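Local coordinates for Avidin/streptavidin (Shewanella denitrificans, PDB 3SZH), which binds biotin with high affinity as a dimeric member of the avidin and streptavidin family, at residues 12-24 and 31-43. Numbering follows the deposited sequence.
Sequences AWVNQDGSTLYIN and ELTGSYINRAAGF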
loop_
_atom_site.group_PDB
_atom_site.type_symbol
_atom_site.label_atom_id
_atom_site.label_comp_id
_atom_site.label_asym_id
_atom_site.label_seq_id
_atom_site.Cartn_x
_atom_site.Cartn_y
_atom_site.Cartn_z
ATOM N N ALA B 12 17.725 -4.938 -1.854
ATOM C CA ALA B 12 16.925 -5.811 -2.703
ATOM C C ALA B 12 16.523 -7.075 -1.951
ATOM O O ALA B 12 17.280 -7.616 -1.134
ATOM C CB ALA B 12 17.659 -6.171 -3.958
ATOM N N TRP B 13 15.335 -7.556 -2.275
ATOM C CA TRP B 13 14.656 -8.604 -1.491
ATOM C C TRP B 13 13.930 -9.523 -2.451
ATOM O O TRP B 13 13.202 -9.012 -3.291
ATOM C CB TRP B 13 13.694 -7.963 -0.476
ATOM C CG TRP B 13 14.310 -6.863 0.309
ATOM C CD1 TRP B 13 14.416 -5.552 -0.037
ATOM C CD2 TRP B 13 14.996 -6.998 1.542
ATOM N NE1 TRP B 13 15.100 -4.850 0.912
ATOM C CE2 TRP B 13 15.458 -5.717 1.903
ATOM C CE3 TRP B 13 15.270 -8.092 2.408
ATOM C CZ2 TRP B 13 16.213 -5.493 3.073
ATOM C CZ3 TRP B 13 16.005 -7.855 3.586
ATOM C CH2 TRP B 13 16.444 -6.569 3.906
ATOM N N VAL B 14 14.071 -10.840 -2.316
ATOM C CA VAL B 14 13.533 -11.802 -3.291
ATOM C C VAL B 14 12.576 -12.758 -2.597
ATOM O O VAL B 14 12.924 -13.385 -1.597
ATOM C CB VAL B 14 14.652 -12.627 -4.010
ATOM C CG1 VAL B 14 14.091 -13.362 -5.192
ATOM C CG2 VAL B 14 15.777 -11.738 -4.472
ATOM N N ASN B 15 11.373 -12.908 -3.119
ATOM C CA ASN B 15 10.385 -13.786 -2.496
ATOM C C ASN B 15 10.447 -15.225 -2.994
ATOM O O ASN B 15 11.304 -15.623 -3.779
ATOM C CB ASN B 15 8.952 -13.191 -2.584
ATOM C CG ASN B 15 8.338 -13.294 -3.973
ATOM O OD1 ASN B 15 8.848 -13.996 -4.853
ATOM N ND2 ASN B 15 7.217 -12.604 -4.173
ATOM N N GLN B 16 9.538 -16.035 -2.467
ATOM C CA GLN B 16 9.484 -17.481 -2.762
ATOM C C GLN B 16 9.131 -17.839 -4.222
ATOM O O GLN B 16 9.241 -19.012 -4.628
ATOM C CB GLN B 16 8.535 -18.193 -1.772
ATOM C CG GLN B 16 7.044 -17.951 -2.021
ATOM C CD GLN B 16 6.534 -16.550 -1.642
ATOM O OE1 GLN B 16 7.184 -15.795 -0.897
ATOM N NE2 GLN B 16 5.338 -16.233 -2.119
ATOM N N ASP B 17 8.664 -16.868 -4.995
ATOM C CA ASP B 17 8.425 -17.040 -6.419
ATOM C C ASP B 17 9.624 -16.650 -7.269
ATOM O O ASP B 17 9.597 -16.852 -8.488
ATOM C CB ASP B 17 7.249 -16.184 -6.865
ATOM C CG ASP B 17 5.956 -16.564 -6.198
ATOM O OD1 ASP B 17 5.740 -17.763 -5.901
ATOM O OD2 ASP B 17 5.126 -15.650 -5.995
ATOM N N GLY B 18 10.643 -16.048 -6.642
ATOM C CA GLY B 18 11.778 -15.488 -7.382
ATOM C C GLY B 18 11.630 -14.022 -7.763
ATOM O O GLY B 18 12.485 -13.487 -8.469
ATOM N N SER B 19 10.568 -13.363 -7.286
ATOM C CA SER B 19 10.319 -11.944 -7.611
ATOM C C SER B 19 11.121 -11.046 -6.708
ATOM O O SER B 19 11.284 -11.349 -5.530
ATOM C CB SER B 19 8.840 -11.650 -7.436
ATOM O OG SER B 19 8.071 -12.493 -8.267
ATOM N N THR B 20 11.594 -9.916 -7.232
ATOM C CA THR B 20 12.456 -9.025 -6.460
ATOM C C THR B 20 11.848 -7.630 -6.286
ATOM O O THR B 20 11.416 -6.994 -7.257
ATOM C CB THR B 20 13.829 -8.858 -7.120
ATOM O OG1 THR B 20 14.392 -10.154 -7.335
ATOM C CG2 THR B 20 14.789 -8.012 -6.276
ATOM N N LEU B 21 11.857 -7.167 -5.041
ATOM C CA LEU B 21 11.717 -5.767 -4.681
ATOM C C LEU B 21 13.069 -5.102 -4.610
ATOM O O LEU B 21 13.921 -5.507 -3.811
ATOM C CB LEU B 21 10.992 -5.619 -3.345
ATOM C CG LEU B 21 10.922 -4.202 -2.758
ATOM C CD1 LEU B 21 10.032 -3.319 -3.619
ATOM C CD2 LEU B 21 10.430 -4.199 -1.326
ATOM N N TYR B 22 13.265 -4.089 -5.443
ATOM C CA TYR B 22 14.458 -3.233 -5.457
ATOM C C TYR B 22 14.081 -1.932 -4.775
ATOM O O TYR B 22 13.372 -1.104 -5.391
ATOM C CB TYR B 22 14.927 -2.982 -6.898
ATOM C CG TYR B 22 15.219 -4.228 -7.699
ATOM C CD1 TYR B 22 14.200 -4.849 -8.441
ATOM C CD2 TYR B 22 16.501 -4.805 -7.712
ATOM C CE1 TYR B 22 14.445 -5.992 -9.193
ATOM C CE2 TYR B 22 16.767 -5.935 -8.464
ATOM C CZ TYR B 22 15.728 -6.519 -9.212
ATOM O OH TYR B 22 15.935 -7.663 -9.959
ATOM N N ILE B 23 14.462 -1.749 -3.519
ATOM C CA ILE B 23 14.203 -0.495 -2.843
ATOM C C ILE B 23 15.227 0.525 -3.277
ATOM O O ILE B 23 16.429 0.297 -3.103
ATOM C CB ILE B 23 14.180 -0.630 -1.301
ATOM C CG1 ILE B 23 13.168 -1.683 -0.837
ATOM C CG2 ILE B 23 13.951 0.726 -0.644
ATOM C CD1 ILE B 23 13.131 -1.873 0.694
ATOM N N ASN B 24 14.764 1.636 -3.838
ATOM C CA ASN B 24 15.619 2.699 -4.292
ATOM C C ASN B 24 15.881 3.723 -3.199
ATOM O O ASN B 24 16.966 3.728 -2.630
ATOM C CB ASN B 24 15.043 3.316 -5.550
ATOM C CG ASN B 24 15.858 4.463 -6.026
ATOM O OD1 ASN B 24 15.504 5.610 -5.784
ATOM N ND2 ASN B 24 16.966 4.176 -6.679
ATOM N N GLU B 31 9.331 7.777 3.296
ATOM C CA GLU B 31 8.635 7.450 2.063
ATOM C C GLU B 31 9.555 6.685 1.136
ATOM O O GLU B 31 10.732 7.045 0.993
ATOM C CB GLU B 31 8.077 8.686 1.374
ATOM C CG GLU B 31 6.908 8.283 0.523
ATOM C CD GLU B 31 6.242 9.403 -0.248
ATOM O OE1 GLU B 31 6.444 10.592 0.060
ATOM O OE2 GLU B 31 5.476 9.063 -1.160
ATOM N N LEU B 32 9.039 5.623 0.533
ATOM C CA LEU B 32 9.821 4.694 -0.254
ATOM C C LEU B 32 9.542 4.830 -1.742
ATOM O O LEU B 32 8.385 5.012 -2.153
ATOM C CB LEU B 32 9.476 3.265 0.220
ATOM C CG LEU B 32 10.081 2.048 -0.473
ATOM C CD1 LEU B 32 10.233 0.904 0.527
ATOM C CD2 LEU B 32 9.231 1.620 -1.663
ATOM N N THR B 33 10.581 4.650 -2.546
ATOM C CA THR B 33 10.448 4.418 -3.984
ATOM C C THR B 33 11.250 3.170 -4.319
ATOM O O THR B 33 12.170 2.780 -3.592
ATOM C CB THR B 33 10.954 5.564 -4.855
ATOM O OG1 THR B 33 12.382 5.634 -4.781
ATOM C CG2 THR B 33 10.328 6.908 -4.470
ATOM N N GLY B 34 10.883 2.530 -5.420
ATOM C CA GLY B 34 11.641 1.390 -5.900
ATOM C C GLY B 34 11.026 0.804 -7.142
ATOM O O GLY B 34 10.185 1.435 -7.812
ATOM N N SER B 35 11.452 -0.399 -7.481
ATOM C CA SER B 35 10.989 -1.157 -8.642
ATOM C C SER B 35 10.713 -2.582 -8.204
ATOM O O SER B 35 11.336 -3.076 -7.257
ATOM C CB SER B 35 12.034 -1.185 -9.755
ATOM O OG SER B 35 12.346 0.117 -10.237
ATOM N N TYR B 36 9.826 -3.268 -8.901
ATOM C CA TYR B 36 9.505 -4.666 -8.647
ATOM C C TYR B 36 9.602 -5.430 -9.951
ATOM O O TYR B 36 9.066 -4.984 -10.981
ATOM C CB TYR B 36 8.112 -4.760 -8.067
ATOM C CG TYR B 36 7.738 -6.094 -7.498
ATOM C CD1 TYR B 36 7.172 -7.074 -8.292
ATOM C CD2 TYR B 36 7.980 -6.390 -6.160
ATOM C CE1 TYR B 36 6.804 -8.315 -7.772
ATOM C CE2 TYR B 36 7.596 -7.634 -5.614
ATOM C CZ TYR B 36 7.014 -8.570 -6.440
ATOM O OH TYR B 36 6.641 -9.787 -5.901
ATOM N N ILE B 37 10.260 -6.588 -9.893
ATOM C CA ILE B 37 10.267 -7.509 -11.022
ATOM C C ILE B 37 9.644 -8.821 -10.589
ATOM O O ILE B 37 10.164 -9.510 -9.688
ATOM C CB ILE B 37 11.653 -7.716 -11.646
ATOM C CG1 ILE B 37 12.203 -6.394 -12.197
ATOM C CG2 ILE B 37 11.587 -8.791 -12.744
ATOM C CD1 ILE B 37 13.614 -6.479 -12.813
ATOM N N ASN B 38 8.505 -9.133 -11.195
ATOM C CA ASN B 38 7.780 -10.382 -10.957
ATOM C C ASN B 38 8.417 -11.494 -11.766
ATOM O O ASN B 38 8.704 -11.354 -12.957
ATOM C CB ASN B 38 6.327 -10.153 -11.407
ATOM C CG ASN B 38 5.486 -11.415 -11.418
ATOM O OD1 ASN B 38 5.611 -12.273 -10.547
ATOM N ND2 ASN B 38 4.601 -11.511 -12.382
ATOM N N ARG B 39 8.625 -12.630 -11.101
ATOM C CA ARG B 39 9.143 -13.817 -11.786
ATOM C C ARG B 39 8.342 -15.073 -11.432
ATOM O O ARG B 39 8.859 -16.194 -11.509
ATOM C CB ARG B 39 10.635 -14.014 -11.475
ATOM C CG ARG B 39 11.469 -12.806 -11.884
ATOM C CD ARG B 39 12.953 -13.105 -11.838
ATOM N NE ARG B 39 13.763 -11.897 -12.015
ATOM C CZ ARG B 39 14.059 -11.043 -11.041
ATOM N NH1 ARG B 39 13.639 -11.246 -9.804
ATOM N NH2 ARG B 39 14.771 -9.963 -11.311
ATOM N N ALA B 40 7.091 -14.900 -11.010
ATOM C CA ALA B 40 6.235 -16.048 -10.656
ATOM C C ALA B 40 5.865 -16.860 -11.895
ATOM O O ALA B 40 5.173 -16.376 -12.790
ATOM C CB ALA B 40 5.016 -15.589 -9.921
ATOM N N ALA B 41 6.346 -18.106 -11.942
ATOM C CA ALA B 41 6.168 -18.964 -13.121
ATOM C C ALA B 41 4.704 -19.103 -13.509
ATOM O O ALA B 41 3.851 -19.348 -12.653
ATOM C CB ALA B 41 6.795 -20.333 -12.881
ATOM N N GLY B 42 4.431 -18.941 -14.803
ATOM C CA GLY B 42 3.077 -19.025 -15.346
ATOM C C GLY B 42 2.298 -17.725 -15.375
ATOM O O GLY B 42 1.277 -17.618 -16.061
ATOM N N PHE B 43 2.764 -16.730 -14.631
ATOM C CA PHE B 43 2.056 -15.467 -14.527
ATOM C C PHE B 43 2.529 -14.465 -15.571
ATOM O O PHE B 43 3.613 -14.600 -16.149
ATOM C CB PHE B 43 2.169 -14.901 -13.104
ATOM C CG PHE B 43 1.368 -15.670 -12.100
ATOM C CD1 PHE B 43 1.886 -16.816 -11.513
ATOM C CD2 PHE B 43 0.078 -15.277 -11.774
ATOM C CE1 PHE B 43 1.138 -17.554 -10.598
ATOM C CE2 PHE B 43 -0.677 -16.009 -10.852
ATOM C CZ PHE B 43 -0.142 -17.146 -10.265
HETATM O O HOH W 1 8.090 -18.915 -9.696
HETATM O O HOH W 2 13.198 6.920 -7.036
#
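R39 lies across the outer face of the hairpin and grips 12-24 at three points, each partner near the plane of its guanidinium. R39 NH1 donates both to G18 O (2.9 Å) and to T20 OG1 (2.8 Å). R39 NH2 reaches Y22 OH at 2.9 Å. The Y22 ring stands steeply to the guanidinium, 76° between planes, with T20 CG2 over the centre of one face. I37 CG2 sits against a guanidinium face. A leucine here, with no N-H to give, would probably leave G18 O and T20 OG1 without this donor and the Y22 hydroxyl end freer to move. Strands 20-24 and 31-37 pair antiparallel here as neighbours in the avidin eight-stranded barrel. On the inner face the packing is close: Y36, its CG anti to the backbone N (chi1 -168°), lays its ring over T20 O and brings OH to 3.3 Å from S19 CB. The Y36 ring also meets the ring of W80. S19 OG takes a nearly straight bond from R39 N (172°). I23 CG2 meets L32 CD1 at 3.9 Å, beside I61. The ends are wetter: one water joins D17 O to A41 N, and another links N24 OD1 to T33 OG1, which also bonds S25.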